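BB0689 (Borrelia burgdorferi, PDB 4D53) is an outer surface lipoprotein of the CAP superfamily whose precise biochemical role is not established. Local coordinates at residues D36-V41 with Q66-Y71; D111-Y116 with V129-R134; I55-F60 with T78-A83. One frame throughout, in Å; residues are numbered along the deposited sequence.

Interaction 1: D36-V41 with Q66-Y71; sequences DTLEKV and QRIHKY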
ATOM      1  N   ASP A  36      -5.814  -3.720 -10.221  1.00 27.77           N
ATOM      2  CA  ASP A  36      -6.182  -4.983  -9.592  1.00 30.50           C
ATOM      3  C   ASP A  36      -5.045  -5.857  -9.176  1.00 23.34           C
ATOM      4  O   ASP A  36      -5.144  -6.533  -8.146  1.00 29.33           O
ATOM      5  CB  ASP A  36      -7.064  -5.839 -10.548  1.00 35.35           C
ATOM      6  CG  ASP A  36      -8.396  -5.215 -10.827  1.00 43.13           C
ATOM      7  OD1 ASP A  36      -8.924  -4.492  -9.973  1.00 48.39           O
ATOM      8  OD2 ASP A  36      -8.927  -5.462 -11.934  1.00 48.19           O
ATOM      9  N   THR A  37      -4.012  -5.975  -9.960  1.00 26.31           N
ATOM     10  CA  THR A  37      -2.900  -6.797  -9.559  1.00 29.18           C
ATOM     11  C   THR A  37      -2.222  -6.241  -8.305  1.00 29.29           C
ATOM     12  O   THR A  37      -1.836  -7.015  -7.423  1.00 25.17           O
ATOM     13  CB  THR A  37      -1.891  -6.967 -10.678  1.00 33.09           C
ATOM     14  OG1 THR A  37      -2.559  -7.560 -11.785  1.00 37.00           O
ATOM     15  CG2 THR A  37      -0.781  -7.854 -10.357  1.00 32.26           C
ATOM     16  N   LEU A  38      -1.990  -4.928  -8.269  1.00 25.27           N
ATOM     17  CA  LEU A  38      -1.351  -4.313  -7.074  1.00 23.61           C
ATOM     18  C   LEU A  38      -2.262  -4.510  -5.878  1.00 21.14           C
ATOM     19  O   LEU A  38      -1.765  -4.791  -4.786  1.00 21.18           O
ATOM     20  CB  LEU A  38      -1.021  -2.834  -7.264  1.00 22.21           C
ATOM     21  CG  LEU A  38       0.062  -2.551  -8.301  1.00 23.50           C
ATOM     22  CD1 LEU A  38       0.360  -1.048  -8.336  1.00 23.10           C
ATOM     23  CD2 LEU A  38       1.344  -3.313  -8.059  1.00 24.12           C
ATOM     24  N   GLU A  39      -3.572  -4.363  -6.033  1.00 20.31           N
ATOM     25  CA  GLU A  39      -4.471  -4.574  -4.911  1.00 21.80           C
ATOM     26  C   GLU A  39      -4.388  -6.026  -4.365  1.00 27.15           C
ATOM     27  O   GLU A  39      -4.414  -6.246  -3.155  1.00 21.24           O
ATOM     28  CB  GLU A  39      -5.925  -4.260  -5.259  1.00 25.74           C
ATOM     29  CG  GLU A  39      -6.215  -2.758  -5.278  1.00 26.12           C
ATOM     30  CD  GLU A  39      -7.674  -2.437  -5.282  1.00 27.42           C
ATOM     31  OE1 GLU A  39      -8.401  -3.194  -5.930  1.00 27.88           O
ATOM     32  OE2 GLU A  39      -8.130  -1.420  -4.736  1.00 23.61           O
ATOM     33  N   LYS A  40      -4.252  -6.985  -5.280  1.00 26.28           N
ATOM     34  CA  LYS A  40      -4.185  -8.412  -4.878  1.00 28.66           C
ATOM     35  C   LYS A  40      -2.857  -8.690  -4.140  1.00 22.45           C
ATOM     36  O   LYS A  40      -2.867  -9.324  -3.089  1.00 23.55           O
ATOM     37  CB  LYS A  40      -4.294  -9.324  -6.101  1.00 31.44           C
ATOM     38  CG  LYS A  40      -4.290 -10.831  -5.782  1.00 34.79           C
ATOM     39  CD  LYS A  40      -3.826 -11.765  -6.895  1.00 46.01           C
ATOM     40  CE  LYS A  40      -4.533 -11.505  -8.209  1.00 51.94           C
ATOM     41  NZ  LYS A  40      -3.814 -12.222  -9.319  1.00 63.58           N
ATOM     42  N   VAL A  41      -1.760  -8.182  -4.651  1.00 22.17           N
ATOM     43  CA  VAL A  41      -0.436  -8.370  -4.022  1.00 23.34           C
ATOM     44  C   VAL A  41      -0.433  -7.715  -2.622  1.00 22.63           C
ATOM     45  O   VAL A  41       0.071  -8.315  -1.687  1.00 21.89           O
ATOM     46  CB  VAL A  41       0.687  -7.824  -4.924  1.00 27.10           C
ATOM     47  CG1 VAL A  41       2.061  -7.932  -4.288  1.00 29.69           C
ATOM     48  CG2 VAL A  41       0.705  -8.593  -6.268  1.00 31.30           C
ATOM     49  N   GLN A  66       9.507  -8.512  -6.365  1.00 31.58           N
ATOM     50  CA  GLN A  66       9.366  -9.943  -6.499  1.00 33.01           C
ATOM     51  C   GLN A  66       7.966 -10.381  -6.172  1.00 29.75           C
ATOM     52  O   GLN A  66       7.411 -11.244  -6.818  1.00 29.83           O
ATOM     53  CB  GLN A  66      10.385 -10.523  -5.536  1.00 40.72           C
ATOM     54  CG  GLN A  66      10.641 -11.981  -5.419  1.00 51.45           C
ATOM     55  CD  GLN A  66      11.928 -12.231  -4.586  1.00 63.96           C
ATOM     56  OE1 GLN A  66      12.829 -11.353  -4.463  1.00 54.94           O
ATOM     57  NE2 GLN A  66      12.014 -13.437  -4.009  1.00 68.45           N
ATOM     58  N   ARG A  67       7.337  -9.772  -5.150  1.00 26.72           N
ATOM     59  CA  ARG A  67       5.993 -10.130  -4.807  1.00 27.39           C
ATOM     60  C   ARG A  67       5.028  -9.747  -5.942  1.00 26.70           C
ATOM     61  O   ARG A  67       4.076 -10.447  -6.195  1.00 28.93           O
ATOM     62  CB  ARG A  67       5.544  -9.453  -3.495  1.00 27.50           C
ATOM     63  CG  ARG A  67       6.199 -10.127  -2.320  1.00 26.04           C
ATOM     64  CD  ARG A  67       5.680  -9.721  -0.970  1.00 24.88           C
ATOM     65  NE  ARG A  67       5.925  -8.330  -0.682  1.00 23.01           N
ATOM     66  CZ  ARG A  67       7.052  -7.846  -0.130  1.00 23.80           C
ATOM     67  NH1 ARG A  67       8.083  -8.608   0.178  1.00 25.39           N
ATOM     68  NH2 ARG A  67       7.183  -6.556   0.099  1.00 22.82           N
ATOM     69  N   ILE A  68       5.252  -8.607  -6.573  1.00 27.62           N
ATOM     70  CA  ILE A  68       4.402  -8.210  -7.692  1.00 30.50           C
ATOM     71  C   ILE A  68       4.691  -9.127  -8.924  1.00 30.95           C
ATOM     72  O   ILE A  68       3.748  -9.542  -9.601  1.00 35.93           O
ATOM     73  CB  ILE A  68       4.603  -6.745  -8.094  1.00 32.44           C
ATOM     74  CG1 ILE A  68       4.160  -5.825  -6.918  1.00 31.93           C
ATOM     75  CG2 ILE A  68       3.754  -6.436  -9.347  1.00 33.35           C
ATOM     76  CD1 ILE A  68       4.674  -4.419  -6.990  1.00 30.69           C
ATOM     77  N   HIS A  69       5.957  -9.440  -9.155  1.00 34.77           N
ATOM     78  CA  HIS A  69       6.318 -10.305 -10.312  1.00 41.02           C
ATOM     79  C   HIS A  69       5.781 -11.706 -10.226  1.00 43.07           C
ATOM     80  O   HIS A  69       5.721 -12.400 -11.218  1.00 41.11           O
ATOM     81  CB  HIS A  69       7.789 -10.379 -10.537  1.00 41.08           C
ATOM     82  CG  HIS A  69       8.332  -9.191 -11.216  1.00 44.23           C
ATOM     83  ND1 HIS A  69       9.682  -8.983 -11.379  1.00 47.77           N
ATOM     84  CD2 HIS A  69       7.712  -8.106 -11.726  1.00 45.07           C
ATOM     85  CE1 HIS A  69       9.871  -7.830 -11.993  1.00 48.59           C
ATOM     86  NE2 HIS A  69       8.690  -7.275 -12.204  1.00 45.32           N
ATOM     87  N   LYS A  70       5.326 -12.121  -9.069  1.00 41.69           N
ATOM     88  CA  LYS A  70       4.651 -13.403  -8.983  1.00 44.55           C
ATOM     89  C   LYS A  70       3.361 -13.442  -9.778  1.00 47.36           C
ATOM     90  O   LYS A  70       2.949 -14.496 -10.222  1.00 41.62           O
ATOM     91  CB  LYS A  70       4.374 -13.747  -7.515  1.00 47.94           C
ATOM     92  CG  LYS A  70       3.248 -14.723  -7.266  1.00 50.23           C
ATOM     93  CD  LYS A  70       3.243 -15.191  -5.809  1.00 58.72           C
ATOM     94  CE  LYS A  70       2.169 -16.239  -5.534  1.00 61.42           C
ATOM     95  NZ  LYS A  70       2.102 -16.508  -4.065  1.00 65.62           N
ATOM     96  N   TYR A  71       2.699 -12.300  -9.931  1.00 39.62           N
ATOM     97  CA  TYR A  71       1.511 -12.220 -10.717  1.00 39.61           C
ATOM     98  C   TYR A  71       1.690 -11.485 -11.997  1.00 41.59           C
ATOM     99  O   TYR A  71       0.878 -11.704 -12.898  1.00 43.19           O
ATOM    100  CB  TYR A  71       0.434 -11.529  -9.948  1.00 41.17           C
ATOM    101  CG  TYR A  71       0.035 -12.332  -8.781  1.00 42.72           C
ATOM    102  CD1 TYR A  71      -0.611 -13.558  -8.962  1.00 46.14           C
ATOM    103  CD2 TYR A  71       0.340 -11.925  -7.488  1.00 39.72           C
ATOM    104  CE1 TYR A  71      -0.972 -14.336  -7.889  1.00 46.99           C
ATOM    105  CE2 TYR A  71      -0.054 -12.685  -6.396  1.00 43.82           C
ATOM    106  CZ  TYR A  71      -0.707 -13.894  -6.606  1.00 50.77           C
ATOM    107  OH  TYR A  71      -1.059 -14.710  -5.561  1.00 46.94           O
TER

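Interaction 2: D111-Y116 with V129-R134; sequences DKIGGY and VLFGKR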
ATOM      1  N   ASP A 111       2.524   4.877 -12.480  1.00 23.25           N
ATOM      2  CA  ASP A 111       1.222   5.301 -12.885  1.00 24.77           C
ATOM      3  C   ASP A 111       0.077   4.530 -12.308  1.00 25.32           C
ATOM      4  O   ASP A 111      -1.082   4.873 -12.536  1.00 22.37           O
ATOM      5  CB  ASP A 111       1.070   5.406 -14.439  1.00 31.76           C
ATOM      6  CG  ASP A 111       1.337   4.117 -15.162  1.00 33.74           C
ATOM      7  OD1 ASP A 111       1.726   3.118 -14.559  1.00 27.30           O
ATOM      8  OD2 ASP A 111       1.166   4.125 -16.396  1.00 36.70           O
ATOM      9  N   LYS A 112       0.383   3.482 -11.552  1.00 23.12           N
ATOM     10  CA  LYS A 112      -0.637   2.618 -10.952  1.00 21.21           C
ATOM     11  C   LYS A 112      -0.431   2.572  -9.411  1.00 21.38           C
ATOM     12  O   LYS A 112       0.678   2.604  -8.957  1.00 22.29           O
ATOM     13  CB  LYS A 112      -0.473   1.185 -11.471  1.00 25.22           C
ATOM     14  CG  LYS A 112      -0.583   1.061 -13.003  1.00 23.98           C
ATOM     15  CD  LYS A 112      -1.895   1.525 -13.564  1.00 26.09           C
ATOM     16  CE  LYS A 112      -1.891   1.510 -15.110  1.00 33.32           C
ATOM     17  NZ  LYS A 112      -3.288   1.767 -15.486  1.00 34.87           N
ATOM     18  N   ILE A 113      -1.527   2.399  -8.693  1.00 20.47           N
ATOM     19  CA  ILE A 113      -1.545   2.220  -7.246  1.00 22.77           C
ATOM     20  C   ILE A 113      -2.497   1.066  -6.895  1.00 25.47           C
ATOM     21  O   ILE A 113      -3.552   0.839  -7.552  1.00 23.42           O
ATOM     22  CB  ILE A 113      -1.998   3.512  -6.528  1.00 21.18           C
ATOM     23  CG1 ILE A 113      -1.755   3.483  -5.030  1.00 21.11           C
ATOM     24  CG2 ILE A 113      -3.431   3.891  -6.822  1.00 20.97           C
ATOM     25  CD1 ILE A 113      -2.077   4.787  -4.332  1.00 23.40           C
ATOM     26  N   GLY A 114      -2.177   0.385  -5.803  1.00 20.27           N
ATOM     27  CA  GLY A 114      -3.101  -0.556  -5.254  1.00 19.01           C
ATOM     28  C   GLY A 114      -2.744  -0.860  -3.801  1.00 19.47           C
ATOM     29  O   GLY A 114      -1.578  -1.032  -3.472  1.00 18.81           O
ATOM     30  N   GLY A 115      -3.743  -0.896  -2.953  1.00 17.66           N
ATOM     31  CA  GLY A 115      -3.484  -1.172  -1.532  1.00 19.39           C
ATOM     32  C   GLY A 115      -4.534  -1.928  -0.841  1.00 21.69           C
ATOM     33  O   GLY A 115      -5.622  -2.284  -1.428  1.00 18.83           O
ATOM     34  N   TYR A 116      -4.297  -2.155   0.424  1.00 16.74           N
ATOM     35  CA  TYR A 116      -5.218  -2.960   1.256  1.00 19.56           C
ATOM     36  C   TYR A 116      -5.014  -2.566   2.710  1.00 19.50           C
ATOM     37  O   TYR A 116      -3.860  -2.275   3.136  1.00 18.64           O
ATOM     38  CB  TYR A 116      -4.990  -4.477   1.022  1.00 19.65           C
ATOM     39  CG  TYR A 116      -5.972  -5.353   1.828  1.00 21.76           C
ATOM     40  CD1 TYR A 116      -7.338  -5.483   1.431  1.00 29.07           C
ATOM     41  CD2 TYR A 116      -5.599  -5.945   3.023  1.00 20.15           C
ATOM     42  CE1 TYR A 116      -8.256  -6.238   2.185  1.00 29.96           C
ATOM     43  CE2 TYR A 116      -6.511  -6.712   3.758  1.00 24.81           C
ATOM     44  CZ  TYR A 116      -7.835  -6.829   3.339  1.00 28.98           C
ATOM     45  OH  TYR A 116      -8.680  -7.581   4.146  1.00 32.28           O
ATOM     46  N   VAL A 129       0.442  -0.292   0.836  1.00 16.49           N
ATOM     47  CA  VAL A 129       0.136   0.477  -0.405  1.00 19.60           C
ATOM     48  C   VAL A 129       1.279   0.343  -1.363  1.00 18.48           C
ATOM     49  O   VAL A 129       2.413   0.579  -1.014  1.00 20.32           O
ATOM     50  CB  VAL A 129      -0.310   1.923  -0.148  1.00 19.46           C
ATOM     51  CG1 VAL A 129      -0.612   2.664  -1.468  1.00 23.98           C
ATOM     52  CG2 VAL A 129      -1.437   1.998   0.871  1.00 23.00           C
ATOM     53  N   LEU A 130       0.990  -0.121  -2.581  1.00 17.88           N
ATOM     54  CA  LEU A 130       1.946  -0.347  -3.618  1.00 18.83           C
ATOM     55  C   LEU A 130       1.723   0.640  -4.789  1.00 19.89           C
ATOM     56  O   LEU A 130       0.595   0.987  -5.095  1.00 19.17           O
ATOM     57  CB  LEU A 130       1.779  -1.762  -4.200  1.00 22.27           C
ATOM     58  CG  LEU A 130       1.899  -2.933  -3.176  1.00 24.42           C
ATOM     59  CD1 LEU A 130       1.642  -4.365  -3.756  1.00 24.69           C
ATOM     60  CD2 LEU A 130       3.281  -2.911  -2.573  1.00 26.61           C
ATOM     61  N   PHE A 131       2.838   0.992  -5.397  1.00 20.05           N
ATOM     62  CA  PHE A 131       2.898   1.858  -6.551  1.00 21.37           C
ATOM     63  C   PHE A 131       3.700   1.139  -7.615  1.00 23.03           C
ATOM     64  O   PHE A 131       4.714   0.429  -7.328  1.00 24.74           O
ATOM     65  CB  PHE A 131       3.599   3.205  -6.242  1.00 20.52           C
ATOM     66  CG  PHE A 131       2.989   3.992  -5.119  1.00 19.98           C
ATOM     67  CD1 PHE A 131       3.250   3.651  -3.814  1.00 22.09           C
ATOM     68  CD2 PHE A 131       2.180   5.060  -5.358  1.00 21.85           C
ATOM     69  CE1 PHE A 131       2.648   4.329  -2.779  1.00 21.25           C
ATOM     70  CE2 PHE A 131       1.617   5.790  -4.348  1.00 25.53           C
ATOM     71  CZ  PHE A 131       1.815   5.407  -3.027  1.00 22.60           C
ATOM     72  N   GLY A 132       3.273   1.301  -8.891  1.00 27.41           N
ATOM     73  CA  GLY A 132       3.976   0.598  -9.945  1.00 24.91           C
ATOM     74  C   GLY A 132       3.853   1.218 -11.352  1.00 25.48           C
ATOM     75  O   GLY A 132       2.954   1.979 -11.619  1.00 22.22           O
ATOM     76  N   LYS A 133       4.779   0.834 -12.205  1.00 28.55           N
ATOM     77  CA  LYS A 133       4.750   1.233 -13.655  1.00 33.13           C
ATOM     78  C   LYS A 133       4.999  -0.042 -14.423  1.00 30.31           C
ATOM     79  O   LYS A 133       5.957  -0.728 -14.095  1.00 30.72           O
ATOM     80  CB  LYS A 133       5.884   2.227 -13.873  1.00 34.93           C
ATOM     81  CG  LYS A 133       6.143   2.762 -15.272  1.00 40.02           C
ATOM     82  CD  LYS A 133       4.916   3.339 -15.901  1.00 41.33           C
ATOM     83  CE  LYS A 133       5.202   3.651 -17.375  1.00 50.09           C
ATOM     84  NZ  LYS A 133       3.929   3.669 -18.126  1.00 54.50           N
ATOM     85  N   ARG A 134       4.148  -0.381 -15.388  1.00 32.65           N
ATOM     86  CA  ARG A 134       4.419  -1.474 -16.346  1.00 40.08           C
ATOM     87  C   ARG A 134       5.297  -1.103 -17.526  1.00 48.18           C
ATOM     88  O   ARG A 134       5.217   0.021 -17.994  1.00 45.73           O
ATOM     89  CB  ARG A 134       3.133  -1.998 -16.958  1.00 40.25           C
ATOM     90  CG  ARG A 134       2.396  -2.951 -16.057  1.00 41.36           C
ATOM     91  CD  ARG A 134       1.141  -3.508 -16.698  1.00 43.96           C
ATOM     92  NE  ARG A 134       0.426  -4.401 -15.779  1.00 40.15           N
ATOM     93  CZ  ARG A 134      -0.475  -4.002 -14.912  1.00 41.39           C
ATOM     94  NH1 ARG A 134      -0.828  -2.735 -14.864  1.00 44.76           N
ATOM     95  NH2 ARG A 134      -1.064  -4.873 -14.100  1.00 48.35           N
TER

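Interaction 3: I55-F60 with T78-A83; sequences ITHTLF and TREILA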
ATOM      1  N   ILE A  55       6.017  -5.893  10.826  1.00 19.89           N
ATOM      2  CA  ILE A  55       5.953  -5.033   9.734  1.00 21.79           C
ATOM      3  C   ILE A  55       7.393  -4.962   9.144  1.00 19.99           C
ATOM      4  O   ILE A  55       8.375  -4.605   9.838  1.00 21.74           O
ATOM      5  CB  ILE A  55       5.481  -3.620  10.192  1.00 23.75           C
ATOM      6  CG1 ILE A  55       4.071  -3.637  10.760  1.00 23.75           C
ATOM      7  CG2 ILE A  55       5.692  -2.673   9.057  1.00 24.46           C
ATOM      8  CD1 ILE A  55       3.016  -3.969   9.708  1.00 23.99           C
ATOM      9  N   THR A  56       7.505  -5.308   7.900  1.00 21.18           N
ATOM     10  CA  THR A  56       8.815  -5.401   7.212  1.00 20.82           C
ATOM     11  C   THR A  56       8.589  -5.436   5.735  1.00 21.29           C
ATOM     12  O   THR A  56       7.531  -5.931   5.290  1.00 21.64           O
ATOM     13  CB  THR A  56       9.647  -6.631   7.652  1.00 22.86           C
ATOM     14  OG1 THR A  56      10.814  -6.689   6.820  1.00 21.83           O
ATOM     15  CG2 THR A  56       8.860  -7.885   7.494  1.00 22.59           C
ATOM     16  N   HIS A  57       9.543  -4.967   4.938  1.00 20.19           N
ATOM     17  CA  HIS A  57       9.417  -5.012   3.459  1.00 20.22           C
ATOM     18  C   HIS A  57       9.942  -6.330   2.887  1.00 23.34           C
ATOM     19  O   HIS A  57       9.769  -6.579   1.708  1.00 22.09           O
ATOM     20  CB  HIS A  57      10.188  -3.848   2.806  1.00 22.91           C
ATOM     21  CG  HIS A  57       9.618  -2.507   3.128  1.00 24.72           C
ATOM     22  ND1 HIS A  57       8.507  -2.003   2.480  1.00 23.34           N
ATOM     23  CD2 HIS A  57      10.040  -1.533   3.977  1.00 26.16           C
ATOM     24  CE1 HIS A  57       8.277  -0.770   2.913  1.00 27.38           C
ATOM     25  NE2 HIS A  57       9.171  -0.472   3.835  1.00 26.29           N
ATOM     26  N   THR A  58      10.590  -7.179   3.705  1.00 22.10           N
ATOM     27  CA  THR A  58      11.336  -8.332   3.173  1.00 23.61           C
ATOM     28  C   THR A  58      10.942  -9.658   3.805  1.00 27.61           C
ATOM     29  O   THR A  58      11.768 -10.507   4.088  1.00 28.03           O
ATOM     30  CB  THR A  58      12.857  -8.161   3.390  1.00 26.56           C
ATOM     31  OG1 THR A  58      13.097  -7.973   4.792  1.00 27.41           O
ATOM     32  CG2 THR A  58      13.313  -6.938   2.611  1.00 31.07           C
ATOM     33  N   LEU A  59       9.665  -9.856   4.058  1.00 27.41           N
ATOM     34  CA  LEU A  59       9.252 -11.071   4.746  1.00 25.68           C
ATOM     35  C   LEU A  59       9.505 -12.341   3.921  1.00 26.89           C
ATOM     36  O   LEU A  59       9.252 -12.381   2.709  1.00 25.41           O
ATOM     37  CB  LEU A  59       7.819 -10.971   5.259  1.00 24.70           C
ATOM     38  CG  LEU A  59       7.349 -12.216   6.043  1.00 25.16           C
ATOM     39  CD1 LEU A  59       8.111 -12.242   7.413  1.00 26.07           C
ATOM     40  CD2 LEU A  59       5.878 -12.104   6.340  1.00 28.13           C
ATOM     41  N   PHE A  60      10.129 -13.350   4.550  1.00 26.34           N
ATOM     42  CA  PHE A  60      10.507 -14.591   3.849  1.00 25.84           C
ATOM     43  C   PHE A  60      11.386 -14.454   2.662  1.00 30.19           C
ATOM     44  O   PHE A  60      11.262 -15.223   1.768  1.00 28.58           O
ATOM     45  CB  PHE A  60       9.274 -15.467   3.551  1.00 27.83           C
ATOM     46  CG  PHE A  60       8.404 -15.676   4.758  1.00 29.04           C
ATOM     47  CD1 PHE A  60       8.998 -15.846   6.029  1.00 31.65           C
ATOM     48  CD2 PHE A  60       7.026 -15.744   4.666  1.00 32.06           C
ATOM     49  CE1 PHE A  60       8.246 -16.012   7.145  1.00 30.85           C
ATOM     50  CE2 PHE A  60       6.250 -15.917   5.803  1.00 29.02           C
ATOM     51  CZ  PHE A  60       6.858 -16.055   7.043  1.00 31.67           C
ATOM     52  N   THR A  78       8.695  -0.238  -9.002  1.00 38.00           N
ATOM     53  CA  THR A  78       7.699  -0.328  -7.931  1.00 38.81           C
ATOM     54  C   THR A  78       8.126   0.317  -6.601  1.00 37.30           C
ATOM     55  O   THR A  78       9.345   0.443  -6.336  1.00 35.98           O
ATOM     56  CB  THR A  78       7.360  -1.777  -7.688  1.00 43.42           C
ATOM     57  OG1 THR A  78       6.184  -1.823  -6.863  1.00 58.80           O
ATOM     58  CG2 THR A  78       8.535  -2.489  -7.000  1.00 41.99           C
ATOM     59  N   ARG A  79       7.141   0.757  -5.788  1.00 30.17           N
ATOM     60  CA  ARG A  79       7.408   1.203  -4.392  1.00 28.75           C
ATOM     61  C   ARG A  79       6.350   0.635  -3.470  1.00 25.34           C
ATOM     62  O   ARG A  79       5.205   0.418  -3.919  1.00 22.24           O
ATOM     63  CB  ARG A  79       7.300   2.672  -4.229  1.00 31.48           C
ATOM     64  CG  ARG A  79       8.347   3.386  -5.067  1.00 40.65           C
ATOM     65  CD  ARG A  79       7.810   4.702  -5.448  1.00 39.60           C
ATOM     66  NE  ARG A  79       8.728   5.415  -6.341  1.00 47.36           N
ATOM     67  CZ  ARG A  79       9.854   5.954  -5.930  1.00 42.35           C
ATOM     68  NH1 ARG A  79      10.218   5.829  -4.659  1.00 39.47           N
ATOM     69  NH2 ARG A  79      10.587   6.675  -6.762  1.00 41.49           N
ATOM     70  N   GLU A  80       6.710   0.529  -2.191  1.00 21.21           N
ATOM     71  CA  GLU A  80       5.807  -0.050  -1.174  1.00 20.65           C
ATOM     72  C   GLU A  80       5.875   0.793   0.066  1.00 20.36           C
ATOM     73  O   GLU A  80       7.005   1.125   0.532  1.00 20.97           O
ATOM     74  CB  GLU A  80       6.246  -1.463  -0.851  1.00 20.90           C
ATOM     75  CG  GLU A  80       5.441  -2.070   0.310  1.00 21.40           C
ATOM     76  CD  GLU A  80       5.835  -3.529   0.550  1.00 24.93           C
ATOM     77  OE1 GLU A  80       6.831  -3.778   1.297  1.00 23.89           O
ATOM     78  OE2 GLU A  80       5.124  -4.413  -0.002  1.00 24.77           O
ATOM     79  N   ILE A  81       4.722   1.150   0.640  1.00 18.33           N
ATOM     80  CA  ILE A  81       4.665   1.755   1.946  1.00 17.25           C
ATOM     81  C   ILE A  81       3.765   0.926   2.876  1.00 19.77           C
ATOM     82  O   ILE A  81       2.710   0.455   2.421  1.00 20.29           O
ATOM     83  CB  ILE A  81       4.210   3.244   1.917  1.00 19.21           C
ATOM     84  CG1 ILE A  81       2.875   3.411   1.242  1.00 18.04           C
ATOM     85  CG2 ILE A  81       5.244   4.141   1.106  1.00 20.51           C
ATOM     86  CD1 ILE A  81       2.240   4.809   1.165  1.00 19.47           C
ATOM     87  N   LEU A  82       4.154   0.857   4.158  1.00 16.90           N
ATOM     88  CA  LEU A  82       3.442   0.166   5.171  1.00 17.76           C
ATOM     89  C   LEU A  82       3.081   1.051   6.278  1.00 18.76           C
ATOM     90  O   LEU A  82       3.792   2.039   6.549  1.00 17.34           O
ATOM     91  CB  LEU A  82       4.334  -0.997   5.680  1.00 17.60           C
ATOM     92  CG  LEU A  82       5.000  -1.864   4.624  1.00 19.68           C
ATOM     93  CD1 LEU A  82       5.999  -2.813   5.229  1.00 20.64           C
ATOM     94  CD2 LEU A  82       3.936  -2.704   3.872  1.00 19.62           C
ATOM     95  N   ALA A  83       2.065   0.688   7.045  1.00 15.64           N
ATOM     96  CA  ALA A  83       1.709   1.306   8.293  1.00 16.84           C
ATOM     97  C   ALA A  83       1.004   0.314   9.197  1.00 20.07           C
ATOM     98  O   ALA A  83       0.328  -0.575   8.711  1.00 17.20           O
ATOM     99  CB  ALA A  83       0.845   2.540   8.137  1.00 17.91           C
TER

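Interaction 1: D36-V41 with Q66-Y71
In the alpha-beta-alpha sandwich of the CAP domain, the start of helix 36-52 packs beside helix 64-69 and the turn that follows it, both lying over the central sheet. No hydrogen bond joins the two segments; 345 Å² is buried, chiefly by apolar and ring contacts. The apolar group centres on Val41, whose CG1, anti to the backbone N, reaches the helix 64-69 backbone at Arg67 O, 3.7 Å away. Val41 CG1 also lies 4.0 Å from Ile68 CG1. One turn earlier, Leu38 crosses Ile68 obliquely, with Leu38 CD2 3.7 Å from Ile68 CD1. Both side chains also touch Phe75, and Val41 rests on Leu130, so this layer runs on into the sheet. Thr37 adds its methyl, CG2, against Tyr71 CB.

The second group surrounds the Tyr71 ring. Lys40 meets it at about a right angle: Lys40 CG is anti to the backbone N (chi1 -178°), which brings Lys40 CD over the middle of one face, 3.8 Å from the Tyr71 centroid and 12° off the normal, a CH-pi contact. The bend at chi3 (-51°) then turns CE, and with it NZ, back across the same face. Lys40 NZ stands 4.0 Å from the Tyr71 centroid in a cation-pi interaction. Lys70 CG covers the opposite face, so the ring is held between two lysine chains. Glu44 OE1 is hydrogen-bonded to Tyr71 OH, which ties the far end of the ring to helix 36-52 as well. At the ring's edge, near its plane, Val41 CG2 comes within 3.6 Å of Tyr71 CD2.

Interaction 2: D111-Y116 with V129-R134
A beta hairpin formed by strands 112-119 and 125-134 supplies this contact, and its open end carries a classic beta bulge. Asp111 and Lys112 both face Gly132, and Gly132 O accepts from both backbone amides. The Lys112 N bond to Gly132 O, 3.0 Å long, runs nearly along the C=O axis, whereas Asp111 N comes to that oxygen from above the carbonyl plane, with a more bent N-H...O angle of 137°. Beyond the bulge the ladder is regular: Gly132 N donates to Lys112 O, and Gly114 and Leu130 exchange two bonds of 2.9 Å, Gly114 N to Leu130 O and Leu130 N to Gly114 O. The strand axes run 164° apart, close to antiparallel.

These are the two middle strands of the four-stranded sheet in the CAP alpha-beta-alpha sandwich; their side chains alternate between its two faces, one touched by helix 10-26 and the other by helix 36-52. On one face, Ile113 CG1, anti to the backbone N (chi1 -168°), lies 3.8 Å from Val129 CG1 and over a face of the Phe131 ring, offset toward its rim. Ile113 CD1 continues alongside the ring to within 3.8 Å of Phe131 CE2. Helix 10-26 borders this layer through Tyr17 and Leu16. The other face holds Leu130, which packs on Val41 of helix 36-52, and Lys112, whose amine pairs with Glu33. Gly115 sits opposite Val129 in a non-hydrogen-bonded pair, their CA atoms a close 4.1 Å apart.

At the bulged end, Lys133 runs obliquely past the Asp111 carboxylate, its CD near OD1, and closes a long, weak salt bridge from Lys133 NZ to Asp111 OD2 at 3.3 Å.

Interaction 3: I55-F60 with T78-A83
His57 and Glu80 form the tight part of this contact between the loop after helix 36-52 and strand 75-84. His57 ND1 donates to Glu80 OE1 over 2.7 Å, at an N-H...O angle of 152°. The acceptor uses its anti lone pair, and the carboxylate lies only 21° from the imidazole plane, so the oxygen meets ND1 near the ring plane with the two flat groups nearly coplanar. Glu80 CG, anti to the backbone N (chi1 174°), carries the acid out to the ring. Because Glu80 OE2 is salt-bridged to Arg67, both carboxylate oxygens are engaged, which probably keeps the group ionised. Leu82 CD1 lies over one face of the His57 ring, 3.9 Å from its centroid and displaced toward the rim, a CH-pi contact, and also touches Thr56 O at 3.5 Å.

The packing loosens toward the exposed Ile55, where a single methyl, Ile55 CG2, meets Leu82 CD1 at 3.8 Å. Thr56 and Thr58 direct their CB atoms away from the strand; Thr56 OG1 instead accepts from Thr58 N in an ST turn. A loop histidine paired with a strand glutamate is consistent with the His/Glu site of CAP domains.

All three contacts belong to one CAP domain, and their centres form a compact triangle: interactions 1 and 2 lie about 9 Å apart, and interaction 3 about 13 Å from each. Along the chain, interactions 1 and 3 alternate their segments, while interaction 2 opens after both have closed. Strand 125-134 of interaction 2 neighbours strand 75-84 of interaction 3 in the sheet, joined by Phe131 N to Arg79 O. Leu130 meets Leu38 and Val41, seating helix 36-52 of interaction 1 on the hairpin. Helix 64-69, through Arg67, reaches both Glu80 and His57 O of interaction 3, consistent with its helping to fix the placement of that pair.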